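Long-range contacts in radical SAM domain protein (Methanothrix thermoacetophila, PDB 6Y1X), which probably serves as a carbide synthase in nitrogenase cofactor biosynthesis, using S-adenosyl-L-methionine and [4Fe-4S] clusters in radical chemistry: residues N60-Y65 and Y177-Y182; Y103-A108 and Y132-L137; V163-V168 and I195-Q200. All coordinates share one frame; numbering follows the deposited sequence.

Contact 1 of 3, residues N60-Y65 and Y177-Y182; sequences NIQCKY and YDYVIY. With SF4 (iron/sulfur cluster), chain D; SO4 (sulfate ion), chain F.
Gln-62 lays its CB over one face of the Tyr-179 ring, 3.7 Å from the centroid and shifted toward the rim beside CE2 and CZ, a CH-pi contact between antiparallel strands. Tyr-179 CG takes the crowded position between backbone N and carbonyl carbon (chi1 63°), and the ring beyond it receives that CB. Gln-62 CG runs anti to its backbone N (chi1 178°); beyond it the chain bends, and NE2 donates in its amide plane to Cys-63 O at 2.9 Å, fixing the amide's rotation. OE1 accepts from two waters, one of them 2.6 Å from Tyr-179 OH.

Ile-61, Cys-63, Tyr-177 and Val-180 share the other face. Cys-63 SG binds iron FE2 of the cluster at 2.3 Å, as part of the radical SAM CX3CX2C motif, and also makes a sulfur-aromatic contact at the edge of the Tyr-177 ring, 3.7 Å from CE1. Ile-61 CD1 touches the same CE1, while its CG2 packs on Val-180 CG1. At the end of this pairing Lys-64 NZ forms a salt bridge with Asp-178 OD1 (2.9 Å), an oxygen it shares with Lys-254; Tyr-253 OH bonds OD2.

Strand 177-182 lies between strands 61-63 and 185-188 in a small antiparallel sheet, and Tyr-177 and Val-180 rest on Leu-196 of helix 189-209.

Contact 2 of 3, residues Y103-A108 and Y132-L137; sequences YIKVVA and YPHLIL. With SF4 (iron/sulfur cluster), chain C.
Val-107 CG2 meets Leu-135 CD1 at 3.6 Å, a close apolar touch on one side of a parallel strand pair. On the other side Val-106 CG2 packs against Ile-136 CB at 3.9 Å. Between these two layers run the backbone bonds: Ile-136 N donates to Lys-105 O at 3.0 Å, and Val-107 N to Ile-136 O at 2.9 Å, so that Ile-136 is bonded through both its N and its O to the residues flanking Val-106. Leu-135 CD2 lies near the carbonyls of Ile-104 and Lys-105, and a water donates to both Lys-105 O and His-134 O, carrying the pairing past the last direct bond.

The next shell sets these groups in place. A type I turn from Tyr-132 to Leu-135 brings the chain out of helix 119-131 and into strand 136-141, while Arg-32 bonds His-134 O. Val-128 of that helix touches both Val-107 and Leu-135, and Leu-98 of helix 87-100 adds to the cover of Leu-135. On the Val-106 side, Val-106 CG1 and Ala-108 CB approach cluster sulfur S1, at 3.9 and 3.7 Å; Cys-138, a ligand of that cluster, follows in the second strand. Strand 104-109, helix 119-131 and strand 136-141 form a beta-alpha-beta unit of the TIM-barrel-like radical SAM fold, with an iron-sulfur site against the inner face of its sheet.

Contact 3 of 3, residues V163-V168 and I195-Q200; sequences VTLNAV and ILLDNQ
Gln-200 and Leu-165 cross obliquely, and the glutamine's contacts with the leucine centre on one methyl, CD1. Its CB lies 4.1 Å from Leu-165 CD1. CG stands anti to the carbonyl carbon (chi1 -65°), and the chain continues extended, which carries CD to 3.5 Å from the same methyl. At the tip the amide divides its work. OE1 comes to 3.3 Å from Leu-165 CD1 and accepts a short bond from a water that also donates to Ala-167 O. NE2 donates to Asn-142 O and to a second water, at 2.9 Å, which accepts from Asn-166 N as well; Thr-164 O is 3.1 Å from the same nitrogen. Two waters thereby tie the buried amide to the backbone of the loop at Asn-166 and Ala-167.

That loop leaves the C-terminal end of strand 160-164 in the parallel sheet of the radical SAM fold, the end where the Thr-164 side chain lies about 7 Å from a bound iron-sulfur cluster. Between strand 160-164 and helix 189-209 the chain makes strands 177-182 and 185-188 of a small antiparallel sheet; the helix then leads to strand 213-220, the neighbour of 160-164 in the parallel sheet.

One turn earlier in the helix, Leu-197 spreads its two methyls over the same loop: CD1 lies 3.4 Å from Ala-167 O and also touches Val-168 CA, and CD2 sits against Val-168 O. The same CD1 is 4.1 Å from Leu-165 CD1. An alanine here would probably open a gap beside Leu-165 CD1 and leave both carbonyls without this apolar cover.

In the fold
All three contacts are largely buried, yet they differ in depth and chemistry. Contact 3 lies nearest the chain's centre and joins the end of a strand and the loop after it to a helix through methyls and bridging waters; contacts 1 and 2 are strand pairings, on opposite sides of that centre and about 30 Å apart between centres. Contact 2 belongs to the main parallel sheet, which contact 3 also reaches, and has an exposed residue, His-134, at its margin. Contact 1 belongs to the small antiparallel sheet and adds a salt bridge and a metal ligand. Contacts 1 and 3 touch, with Tyr-65 OH probably hydrogen-bonded to Asn-166 ND2, whereas contacts 1 and 2 do not, and each borders a different cluster.

Contact 1 of 3, residues N60-Y65 and Y177-Y182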
loop_
_atom_site.group_PDB
_atom_site.type_symbol
_atom_site.label_atom_id
_atom_site.label_comp_id
_atom_site.label_asym_id
_atom_site.label_seq_id
_atom_site.Cartn_x
_atom_site.Cartn_y
_atom_site.Cartn_z
ATOM N N ASN A 60 -4.520 -11.260 4.630
ATOM C CA ASN A 60 -4.711 -12.449 3.811
ATOM C C ASN A 60 -3.420 -13.032 3.264
ATOM O O ASN A 60 -3.474 -14.003 2.504
ATOM C CB ASN A 60 -5.681 -12.153 2.660
ATOM C CG ASN A 60 -5.314 -10.902 1.880
ATOM O OD1 ASN A 60 -4.289 -10.266 2.133
ATOM N ND2 ASN A 60 -6.158 -10.547 0.921
ATOM N N ILE A 61 -2.264 -12.475 3.609
ATOM C CA ILE A 61 -0.981 -13.040 3.230
ATOM C C ILE A 61 -0.070 -13.000 4.452
ATOM O O ILE A 61 -0.438 -12.486 5.510
ATOM C CB ILE A 61 -0.336 -12.297 2.039
ATOM C CG1 ILE A 61 0.097 -10.890 2.442
ATOM C CG2 ILE A 61 -1.321 -12.185 0.880
ATOM C CD1 ILE A 61 0.824 -10.143 1.335
ATOM N N GLN A 62 1.144 -13.515 4.288
ATOM C CA GLN A 62 2.172 -13.406 5.317
ATOM C C GLN A 62 3.492 -13.087 4.633
ATOM O O GLN A 62 4.099 -13.957 3.996
ATOM C CB GLN A 62 2.283 -14.678 6.158
ATOM C CG GLN A 62 3.387 -14.607 7.202
ATOM C CD GLN A 62 3.134 -13.522 8.235
ATOM O OE1 GLN A 62 2.192 -13.601 9.023
ATOM N NE2 GLN A 62 3.950 -12.477 8.203
ATOM N N CYS A 63 3.925 -11.839 4.771
ATOM C CA CYS A 63 5.210 -11.399 4.259
ATOM C C CYS A 63 6.304 -11.902 5.190
ATOM O O CYS A 63 6.109 -11.976 6.407
ATOM C CB CYS A 63 5.252 -9.873 4.194
ATOM S SG CYS A 63 3.930 -9.118 3.235
ATOM N N LYS A 64 7.444 -12.285 4.617
ATOM C CA LYS A 64 8.529 -12.824 5.429
ATOM C C LYS A 64 9.245 -11.765 6.257
ATOM O O LYS A 64 10.163 -12.120 7.003
ATOM C CB LYS A 64 9.540 -13.557 4.553
ATOM C CG LYS A 64 9.021 -14.839 3.925
ATOM C CD LYS A 64 10.136 -15.522 3.139
ATOM C CE LYS A 64 9.600 -16.575 2.200
ATOM N NZ LYS A 64 9.202 -17.783 2.960
ATOM N N TYR A 65 8.869 -10.493 6.135
ATOM C CA TYR A 65 9.436 -9.410 6.930
ATOM C C TYR A 65 8.452 -8.871 7.961
ATOM O O TYR A 65 8.739 -7.859 8.609
ATOM C CB TYR A 65 9.937 -8.272 6.034
ATOM C CG TYR A 65 8.927 -7.760 5.029
ATOM C CD1 TYR A 65 7.962 -6.824 5.390
ATOM C CD2 TYR A 65 8.972 -8.177 3.706
ATOM C CE1 TYR A 65 7.042 -6.351 4.465
ATOM C CE2 TYR A 65 8.070 -7.706 2.774
ATOM C CZ TYR A 65 7.105 -6.797 3.159
ATOM O OH TYR A 65 6.215 -6.324 2.226
ATOM N N TYR A 177 7.144 -14.323 0.496
ATOM C CA TYR A 177 5.868 -14.612 1.137
ATOM C C TYR A 177 5.826 -16.041 1.660
ATOM O O TYR A 177 6.195 -16.980 0.947
ATOM C CB TYR A 177 4.736 -14.367 0.144
ATOM C CG TYR A 177 4.772 -12.960 -0.379
ATOM C CD1 TYR A 177 4.292 -11.899 0.375
ATOM C CD2 TYR A 177 5.357 -12.683 -1.606
ATOM C CE1 TYR A 177 4.349 -10.602 -0.109
ATOM C CE2 TYR A 177 5.427 -11.396 -2.092
ATOM C CZ TYR A 177 4.921 -10.359 -1.341
ATOM O OH TYR A 177 5.000 -9.076 -1.831
ATOM N N ASP A 178 5.351 -16.202 2.897
ATOM C CA ASP A 178 5.113 -17.537 3.437
ATOM C C ASP A 178 3.897 -18.179 2.787
ATOM O O ASP A 178 3.927 -19.362 2.429
ATOM C CB ASP A 178 4.887 -17.472 4.950
ATOM C CG ASP A 178 6.168 -17.447 5.744
ATOM O OD1 ASP A 178 7.260 -17.556 5.153
ATOM O OD2 ASP A 178 6.071 -17.323 6.980
ATOM N N TYR A 179 2.817 -17.419 2.631
ATOM C CA TYR A 179 1.576 -17.965 2.107
ATOM C C TYR A 179 0.682 -16.815 1.679
ATOM O O TYR A 179 0.898 -15.661 2.051
ATOM C CB TYR A 179 0.864 -18.854 3.141
ATOM C CG TYR A 179 0.407 -18.149 4.403
ATOM C CD1 TYR A 179 -0.731 -17.347 4.409
ATOM C CD2 TYR A 179 1.111 -18.289 5.590
ATOM C CE1 TYR A 179 -1.147 -16.706 5.558
ATOM C CE2 TYR A 179 0.697 -17.655 6.745
ATOM C CZ TYR A 179 -0.431 -16.864 6.722
ATOM O OH TYR A 179 -0.845 -16.222 7.872
ATOM N N VAL A 180 -0.342 -17.161 0.904
ATOM C CA VAL A 180 -1.449 -16.265 0.605
ATOM C C VAL A 180 -2.734 -17.040 0.845
ATOM O O VAL A 180 -2.787 -18.262 0.670
ATOM C CB VAL A 180 -1.411 -15.708 -0.840
ATOM C CG1 VAL A 180 -0.045 -15.102 -1.163
ATOM C CG2 VAL A 180 -1.759 -16.782 -1.846
ATOM N N ILE A 181 -3.761 -16.323 1.289
ATOM C CA ILE A 181 -5.094 -16.879 1.493
ATOM C C ILE A 181 -5.997 -16.226 0.461
ATOM O O ILE A 181 -6.224 -15.010 0.505
ATOM C CB ILE A 181 -5.614 -16.633 2.917
ATOM C CG1 ILE A 181 -4.622 -17.158 3.953
ATOM C CG2 ILE A 181 -6.980 -17.284 3.103
ATOM C CD1 ILE A 181 -4.899 -16.658 5.355
ATOM N N TYR A 182 -6.503 -17.016 -0.481
ATOM C CA TYR A 182 -7.319 -16.470 -1.556
ATOM C C TYR A 182 -8.529 -17.362 -1.759
ATOM O O TYR A 182 -8.374 -18.554 -2.040
ATOM C CB TYR A 182 -6.511 -16.361 -2.853
ATOM C CG TYR A 182 -7.279 -15.720 -3.977
ATOM C CD1 TYR A 182 -7.730 -14.412 -3.868
ATOM C CD2 TYR A 182 -7.557 -16.416 -5.147
ATOM C CE1 TYR A 182 -8.440 -13.813 -4.888
ATOM C CE2 TYR A 182 -8.263 -15.825 -6.171
ATOM C CZ TYR A 182 -8.701 -14.521 -6.037
ATOM O OH TYR A 182 -9.408 -13.922 -7.052
HETATM FE FE1 SF4 D . 2.093 -7.985 7.365
HETATM FE FE2 SF4 D . 2.377 -8.262 4.701
HETATM FE FE3 SF4 D . 1.191 -6.028 5.715
HETATM FE FE4 SF4 D . -0.093 -8.433 5.803
HETATM S S1 SF4 D . 0.467 -7.257 3.908
HETATM S S2 SF4 D . 0.066 -6.911 7.518
HETATM S S3 SF4 D . 1.651 -9.890 6.154
HETATM S S4 SF4 D . 3.381 -6.653 6.004
HETATM S S SO4 F . 11.429 -20.415 4.764
HETATM O O1 SO4 F . 10.142 -20.867 5.284
HETATM O O2 SO4 F . 11.335 -19.023 4.336
HETATM O O3 SO4 F . 12.435 -20.529 5.816
HETATM O O4 SO4 F . 11.817 -21.243 3.624
HETATM O O HOH W 1 -7.908 -12.932 0.370
HETATM O O HOH W 2 -0.939 -12.821 8.384
HETATM O O HOH W 3 0.970 -16.121 9.764
HETATM O O HOH W 4 8.062 -19.196 0.336
#

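Contact 2 of 3, residues Y103-A108 and Y132-L137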
loop_
_atom_site.group_PDB
_atom_site.type_symbol
_atom_site.label_atom_id
_atom_site.label_comp_id
_atom_site.label_asym_id
_atom_site.label_seq_id
_atom_site.Cartn_x
_atom_site.Cartn_y
_atom_site.Cartn_z
ATOM N N TYR A 103 -5.584 21.160 8.259
ATOM C CA TYR A 103 -4.661 20.816 7.189
ATOM C C TYR A 103 -4.899 19.424 6.624
ATOM O O TYR A 103 -4.188 19.025 5.695
ATOM C CB TYR A 103 -3.209 20.898 7.677
ATOM C CG TYR A 103 -2.969 21.901 8.780
ATOM C CD1 TYR A 103 -3.120 21.543 10.114
ATOM C CD2 TYR A 103 -2.560 23.198 8.491
ATOM C CE1 TYR A 103 -2.887 22.453 11.127
ATOM C CE2 TYR A 103 -2.323 24.114 9.497
ATOM C CZ TYR A 103 -2.488 23.738 10.813
ATOM O OH TYR A 103 -2.255 24.643 11.823
ATOM N N ILE A 104 -5.857 18.677 7.162
ATOM C CA ILE A 104 -6.050 17.282 6.778
ATOM C C ILE A 104 -6.770 17.234 5.434
ATOM O O ILE A 104 -7.913 17.686 5.312
ATOM C CB ILE A 104 -6.833 16.518 7.854
ATOM C CG1 ILE A 104 -6.127 16.660 9.205
ATOM C CG2 ILE A 104 -6.978 15.054 7.464
ATOM C CD1 ILE A 104 -4.758 16.022 9.263
ATOM N N LYS A 105 -6.100 16.683 4.420
ATOM C CA LYS A 105 -6.679 16.552 3.088
ATOM C C LYS A 105 -7.046 15.124 2.718
ATOM O O LYS A 105 -7.879 14.931 1.827
ATOM C CB LYS A 105 -5.703 17.089 2.029
ATOM C CG LYS A 105 -5.428 18.586 2.095
ATOM C CD LYS A 105 -6.684 19.417 1.905
ATOM C CE LYS A 105 -6.361 20.905 1.984
ATOM N NZ LYS A 105 -7.583 21.748 2.125
ATOM N N VAL A 106 -6.460 14.129 3.384
ATOM C CA VAL A 106 -6.575 12.730 2.991
ATOM C C VAL A 106 -7.010 11.903 4.191
ATOM O O VAL A 106 -6.524 12.103 5.309
ATOM C CB VAL A 106 -5.247 12.187 2.419
ATOM C CG1 VAL A 106 -5.387 10.717 2.045
ATOM C CG2 VAL A 106 -4.810 13.004 1.217
ATOM N N VAL A 107 -7.917 10.962 3.948
ATOM C CA VAL A 107 -8.284 9.937 4.915
ATOM C C VAL A 107 -8.062 8.584 4.257
ATOM O O VAL A 107 -8.503 8.357 3.124
ATOM C CB VAL A 107 -9.743 10.096 5.377
ATOM C CG1 VAL A 107 -10.193 8.886 6.161
ATOM C CG2 VAL A 107 -9.886 11.349 6.219
ATOM N N ALA A 108 -7.387 7.683 4.963
ATOM C CA ALA A 108 -6.955 6.441 4.351
ATOM C C ALA A 108 -7.168 5.290 5.317
ATOM O O ALA A 108 -7.227 5.469 6.537
ATOM C CB ALA A 108 -5.481 6.494 3.933
ATOM N N TYR A 132 -18.086 13.687 4.336
ATOM C CA TYR A 132 -17.025 14.650 4.036
ATOM C C TYR A 132 -16.558 14.432 2.603
ATOM O O TYR A 132 -15.476 13.875 2.369
ATOM C CB TYR A 132 -15.856 14.508 5.011
ATOM C CG TYR A 132 -16.207 14.745 6.463
ATOM C CD1 TYR A 132 -16.579 16.005 6.912
ATOM C CD2 TYR A 132 -16.173 13.705 7.383
ATOM C CE1 TYR A 132 -16.902 16.223 8.237
ATOM C CE2 TYR A 132 -16.493 13.917 8.713
ATOM C CZ TYR A 132 -16.857 15.176 9.133
ATOM O OH TYR A 132 -17.178 15.394 10.455
ATOM N N PRO A 133 -17.338 14.879 1.616
ATOM C CA PRO A 133 -16.947 14.668 0.209
ATOM C C PRO A 133 -15.673 15.387 -0.207
ATOM O O PRO A 133 -15.099 15.037 -1.246
ATOM C CB PRO A 133 -18.158 15.188 -0.582
ATOM C CG PRO A 133 -19.270 15.296 0.403
ATOM C CD PRO A 133 -18.655 15.521 1.741
ATOM N N HIS A 134 -15.215 16.385 0.552
ATOM C CA HIS A 134 -13.987 17.084 0.186
ATOM C C HIS A 134 -12.747 16.232 0.416
ATOM O O HIS A 134 -11.724 16.442 -0.246
ATOM C CB HIS A 134 -13.869 18.386 0.976
ATOM C CG HIS A 134 -12.625 19.166 0.679
ATOM N ND1 HIS A 134 -12.394 19.774 -0.536
ATOM C CD2 HIS A 134 -11.543 19.441 1.447
ATOM C CE1 HIS A 134 -11.223 20.385 -0.506
ATOM N NE2 HIS A 134 -10.687 20.200 0.687
ATOM N N LEU A 135 -12.810 15.277 1.336
ATOM C CA LEU A 135 -11.632 14.489 1.661
ATOM C C LEU A 135 -11.235 13.572 0.509
ATOM O O LEU A 135 -12.081 12.961 -0.151
ATOM C CB LEU A 135 -11.885 13.665 2.922
ATOM C CG LEU A 135 -11.890 14.494 4.208
ATOM C CD1 LEU A 135 -12.425 13.682 5.374
ATOM C CD2 LEU A 135 -10.503 15.035 4.513
ATOM N N ILE A 136 -9.933 13.464 0.290
ATOM C CA ILE A 136 -9.399 12.485 -0.644
ATOM C C ILE A 136 -9.385 11.137 0.056
ATOM O O ILE A 136 -8.842 11.005 1.157
ATOM C CB ILE A 136 -7.991 12.884 -1.115
ATOM C CG1 ILE A 136 -8.017 14.257 -1.792
ATOM C CG2 ILE A 136 -7.392 11.806 -2.020
ATOM C CD1 ILE A 136 -6.646 14.864 -1.997
ATOM N N LEU A 137 -9.973 10.132 -0.579
ATOM C CA LEU A 137 -10.055 8.804 0.005
ATOM C C LEU A 137 -8.989 7.925 -0.630
ATOM O O LEU A 137 -8.876 7.854 -1.859
ATOM C CB LEU A 137 -11.442 8.194 -0.195
ATOM C CG LEU A 137 -12.619 8.982 0.384
ATOM C CD1 LEU A 137 -13.932 8.267 0.103
ATOM C CD2 LEU A 137 -12.443 9.221 1.878
HETATM FE FE1 SF4 C . -0.345 5.206 1.892
HETATM FE FE2 SF4 C . -0.332 7.917 2.139
HETATM FE FE3 SF4 C . -1.726 6.370 3.890
HETATM FE FE4 SF4 C . -2.605 6.645 1.294
HETATM S S1 SF4 C . -2.474 8.301 2.887
HETATM S S2 SF4 C . -2.501 4.697 2.512
HETATM S S3 SF4 C . -0.592 6.730 0.185
HETATM S S4 SF4 C . 0.560 6.411 3.632
HETATM O O HOH W 5 -9.241 16.910 0.821
#

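Contact 3 of 3, residues V163-V168 and I195-Q200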
loop_
_atom_site.group_PDB
_atom_site.type_symbol
_atom_site.label_atom_id
_atom_site.label_comp_id
_atom_site.label_asym_id
_atom_site.label_seq_id
_atom_site.Cartn_x
_atom_site.Cartn_y
_atom_site.Cartn_z
ATOM N N VAL A 163 -0.315 0.056 -3.896
ATOM C CA VAL A 163 -0.128 -1.385 -3.953
ATOM C C VAL A 163 1.322 -1.653 -3.596
ATOM O O VAL A 163 2.223 -1.020 -4.155
ATOM C CB VAL A 163 -0.466 -1.954 -5.345
ATOM C CG1 VAL A 163 -0.243 -3.457 -5.377
ATOM C CG2 VAL A 163 -1.889 -1.587 -5.749
ATOM N N THR A 164 1.557 -2.600 -2.698
ATOM C CA THR A 164 2.922 -3.014 -2.402
ATOM C C THR A 164 3.282 -4.168 -3.329
ATOM O O THR A 164 2.712 -5.259 -3.232
ATOM C CB THR A 164 3.088 -3.390 -0.934
ATOM O OG1 THR A 164 2.912 -2.215 -0.133
ATOM C CG2 THR A 164 4.501 -3.932 -0.681
ATOM N N LEU A 165 4.230 -3.919 -4.227
ATOM C CA LEU A 165 4.625 -4.868 -5.259
ATOM C C LEU A 165 6.120 -5.101 -5.101
ATOM O O LEU A 165 6.927 -4.218 -5.411
ATOM C CB LEU A 165 4.286 -4.345 -6.653
ATOM C CG LEU A 165 4.590 -5.250 -7.845
ATOM C CD1 LEU A 165 3.807 -6.543 -7.743
ATOM C CD2 LEU A 165 4.252 -4.531 -9.131
ATOM N N ASN A 166 6.482 -6.273 -4.586
ATOM C CA ASN A 166 7.866 -6.559 -4.246
ATOM C C ASN A 166 8.556 -7.420 -5.290
ATOM O O ASN A 166 9.764 -7.652 -5.179
ATOM C CB ASN A 166 7.939 -7.252 -2.883
ATOM C CG ASN A 166 7.584 -6.324 -1.746
ATOM O OD1 ASN A 166 7.857 -5.124 -1.806
ATOM N ND2 ASN A 166 6.954 -6.866 -0.711
ATOM N N ALA A 167 7.812 -7.914 -6.277
ATOM C CA ALA A 167 8.359 -8.756 -7.327
ATOM C C ALA A 167 7.383 -8.787 -8.496
ATOM O O ALA A 167 6.169 -8.787 -8.292
ATOM C CB ALA A 167 8.628 -10.179 -6.821
ATOM N N VAL A 168 7.923 -8.810 -9.712
ATOM C CA VAL A 168 7.158 -9.124 -10.913
ATOM C C VAL A 168 7.619 -10.441 -11.516
ATOM O O VAL A 168 7.193 -10.808 -12.617
ATOM C CB VAL A 168 7.207 -7.990 -11.950
ATOM C CG1 VAL A 168 6.511 -6.742 -11.409
ATOM C CG2 VAL A 168 8.643 -7.686 -12.359
ATOM N N ILE A 195 -0.212 -16.690 -7.715
ATOM C CA ILE A 195 -1.562 -16.186 -7.498
ATOM C C ILE A 195 -1.509 -14.726 -7.085
ATOM O O ILE A 195 -2.275 -13.892 -7.585
ATOM C CB ILE A 195 -2.292 -17.036 -6.442
ATOM C CG1 ILE A 195 -2.684 -18.401 -7.017
ATOM C CG2 ILE A 195 -3.501 -16.280 -5.886
ATOM C CD1 ILE A 195 -3.027 -19.426 -5.955
ATOM N N LEU A 196 -0.584 -14.390 -6.184
ATOM C CA LEU A 196 -0.467 -13.014 -5.727
ATOM C C LEU A 196 -0.105 -12.086 -6.876
ATOM O O LEU A 196 -0.779 -11.076 -7.105
ATOM C CB LEU A 196 0.580 -12.918 -4.616
ATOM C CG LEU A 196 0.882 -11.510 -4.094
ATOM C CD1 LEU A 196 -0.352 -10.877 -3.463
ATOM C CD2 LEU A 196 2.041 -11.530 -3.107
ATOM N N LEU A 197 0.932 -12.443 -7.646
ATOM C CA LEU A 197 1.404 -11.544 -8.697
ATOM C C LEU A 197 0.362 -11.325 -9.786
ATOM O O LEU A 197 0.183 -10.199 -10.266
ATOM C CB LEU A 197 2.675 -12.116 -9.322
ATOM C CG LEU A 197 3.244 -11.351 -10.519
ATOM C CD1 LEU A 197 3.527 -9.902 -10.145
ATOM C CD2 LEU A 197 4.473 -12.037 -11.092
ATOM N N ASP A 198 -0.299 -12.393 -10.226
ATOM C CA ASP A 198 -1.332 -12.239 -11.243
ATOM C C ASP A 198 -2.441 -11.299 -10.780
ATOM O O ASP A 198 -2.939 -10.482 -11.563
ATOM C CB ASP A 198 -1.858 -13.607 -11.664
ATOM C CG ASP A 198 -0.894 -14.322 -12.612
ATOM O OD1 ASP A 198 0.116 -14.883 -12.136
ATOM O OD2 ASP A 198 -1.123 -14.294 -13.839
ATOM N N ASN A 199 -2.840 -11.398 -9.508
ATOM C CA ASN A 199 -3.876 -10.511 -8.983
ATOM C C ASN A 199 -3.371 -9.077 -8.844
ATOM O O ASN A 199 -4.095 -8.130 -9.167
ATOM C CB ASN A 199 -4.388 -11.031 -7.639
ATOM C CG ASN A 199 -5.473 -12.083 -7.794
ATOM O OD1 ASN A 199 -5.701 -12.603 -8.886
ATOM N ND2 ASN A 199 -6.148 -12.404 -6.698
ATOM N N GLN A 200 -2.143 -8.893 -8.350
ATOM C CA GLN A 200 -1.576 -7.547 -8.260
ATOM C C GLN A 200 -1.571 -6.857 -9.620
ATOM O O GLN A 200 -1.983 -5.699 -9.744
ATOM C CB GLN A 200 -0.153 -7.596 -7.701
ATOM C CG GLN A 200 -0.022 -8.092 -6.271
ATOM C CD GLN A 200 1.425 -8.387 -5.897
ATOM O OE1 GLN A 200 2.115 -9.133 -6.591
ATOM N NE2 GLN A 200 1.886 -7.816 -4.787
HETATM O O HOH W 6 4.659 -8.606 -4.237
HETATM O O HOH W 7 4.441 -10.127 -6.387
#